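Local coordinates for mannosephosphate isomerase, putative (Archaeoglobus fulgidus, PDB 1ZX5) that probably interconverts D-mannose 6-phosphate and D-fructose 6-phosphate as a zinc-dependent type I mannose-6-phosphate isomerase, at the beta-L-fructofuranose site. Numbering follows the deposited sequence.

The beta-L-fructofuranose site. Residues 95-98, 150-154. With LFR (beta-L-fructofuranose), chain B.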
# COMPACT_ATOMS: atom_id res chain seq x y z
N PRO A 95 12.85 11.87 -6.50
CA PRO A 95 12.38 10.87 -7.46
C PRO A 95 12.94 9.47 -7.18
O PRO A 95 14.15 9.30 -6.92
CB PRO A 95 12.88 11.40 -8.81
CG PRO A 95 13.92 12.41 -8.49
CD PRO A 95 13.64 12.94 -7.13
N THR A 96 12.06 8.47 -7.20
CA THR A 96 12.48 7.07 -7.15
C THR A 96 12.94 6.67 -8.56
O THR A 96 12.53 7.29 -9.55
CB THR A 96 11.34 6.16 -6.61
OG1 THR A 96 10.16 6.31 -7.41
CG2 THR A 96 11.00 6.52 -5.13
N GLN A 97 13.80 5.66 -8.66
CA GLN A 97 14.15 5.07 -9.94
C GLN A 97 12.98 4.23 -10.45
O GLN A 97 12.17 3.72 -9.66
CB GLN A 97 15.45 4.25 -9.84
CG GLN A 97 15.90 3.49 -11.13
CD GLN A 97 16.21 4.39 -12.34
OE1 GLN A 97 15.31 4.77 -13.10
NE2 GLN A 97 17.49 4.70 -12.54
N VAL A 98 12.87 4.13 -11.78
CA VAL A 98 11.85 3.29 -12.39
C VAL A 98 12.07 1.83 -11.99
O VAL A 98 13.20 1.33 -11.99
CB VAL A 98 11.82 3.44 -13.94
CG1 VAL A 98 10.80 2.49 -14.55
CG2 VAL A 98 11.49 4.90 -14.33
N ASP A 150 23.08 8.92 -15.98
CA ASP A 150 21.80 8.87 -15.27
C ASP A 150 20.64 9.22 -16.20
O ASP A 150 19.93 10.22 -15.98
CB ASP A 150 21.84 9.78 -14.02
CG ASP A 150 20.54 9.77 -13.22
OD1 ASP A 150 19.91 8.69 -13.04
OD2 ASP A 150 20.15 10.87 -12.77
N PHE A 151 20.44 8.41 -17.23
CA PHE A 151 19.32 8.62 -18.13
C PHE A 151 18.02 8.64 -17.32
O PHE A 151 17.79 7.77 -16.47
CB PHE A 151 19.25 7.55 -19.22
CG PHE A 151 18.07 7.71 -20.13
CD1 PHE A 151 18.09 8.68 -21.15
CD2 PHE A 151 16.93 6.95 -19.95
CE1 PHE A 151 16.98 8.86 -21.97
CE2 PHE A 151 15.81 7.12 -20.77
CZ PHE A 151 15.84 8.08 -21.79
N ASP A 152 17.18 9.64 -17.56
CA ASP A 152 15.92 9.75 -16.85
C ASP A 152 14.88 8.85 -17.52
O ASP A 152 14.22 9.25 -18.47
CB ASP A 152 15.45 11.22 -16.80
CG ASP A 152 14.23 11.43 -15.89
OD1 ASP A 152 13.73 10.47 -15.28
OD2 ASP A 152 13.77 12.59 -15.79
N PHE A 153 14.77 7.62 -17.03
CA PHE A 153 13.80 6.65 -17.57
C PHE A 153 12.34 7.06 -17.38
O PHE A 153 11.46 6.59 -18.12
CB PHE A 153 14.03 5.26 -16.99
CG PHE A 153 15.25 4.56 -17.52
CD1 PHE A 153 15.22 3.93 -18.77
CD2 PHE A 153 16.43 4.55 -16.79
CE1 PHE A 153 16.35 3.29 -19.27
CE2 PHE A 153 17.57 3.91 -17.28
CZ PHE A 153 17.52 3.27 -18.53
N LYS A 154 12.08 7.92 -16.39
CA LYS A 154 10.74 8.46 -16.15
C LYS A 154 10.20 9.25 -17.36
O LYS A 154 8.99 9.34 -17.53
CB LYS A 154 10.69 9.33 -14.89
CG LYS A 154 11.26 8.68 -13.62
CD LYS A 154 10.87 9.44 -12.34
CE LYS A 154 11.22 10.94 -12.39
NZ LYS A 154 12.64 11.21 -12.71
C1 LFR B . 15.92 8.07 -13.23
C2 LFR B . 15.67 8.88 -11.94
C3 LFR B . 16.51 8.32 -10.79
C4 LFR B . 17.50 9.39 -10.39
C5 LFR B . 17.23 10.58 -11.31
C6 LFR B . 16.89 11.84 -10.50
O1 LFR B . 14.76 7.35 -13.70
O2 LFR B . 14.28 8.90 -11.56
O3 LFR B . 15.73 8.02 -9.64
O4 LFR B . 18.82 8.87 -10.60
O5 LFR B . 16.14 10.22 -12.18
O6 LFR B . 17.07 13.05 -11.26
O HOH W 1 17.80 11.66 -14.46
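Beta-L-fructofuranose (LFR) lies, poorly ordered, between the loop Pro95-Val98 and the segment Asp150-Lys154, which runs into the 3-10 helix 153-156. Lys154 reaches the sugar from the helix side. Its CB stands back from the sugar; CG, anti to the carbonyl carbon, lies alongside it, equally near O1 and O2 of LFR. Lys154 CD comes to 3.5 Å from O2 of LFR, and bends at chi3 and chi4 (-53° and -55°) turn the chain so that the terminal amino group comes in to the same oxygen, with CE standing off at 3.8 Å. Lys154 NZ donates to O2 of LFR at 3.1 Å and forms a salt bridge with Asp152 OD1, which it meets from above the carboxylate plane. Asp152 flanks the sugar, and its carboxylate probably holds the amino group in place and favours its positive charge. O2, the anomeric hydroxyl, in turn donates to the backbone carbonyl O of Thr96, so it is gripped from two sides. Gln97 is bent at chi2 (61°), and O1 of LFR, a primary hydroxyl, donates to its OE1 at 2.7 Å. The same amide oxygen takes the backbone N of Val98 on an in-plane lone pair, which steadies the amide, whereas O1 comes from above that plane. Asp150 receives the O4 hydroxyl of LFR on OD1 at 2.7 Å, while OD2 reaches the ring oxygen O5 through a water. Pro95 CG packs against C6 of LFR at 3.6 Å. The pocket thus binds a ketohexose furanose, perhaps acquired during purification or crystallisation.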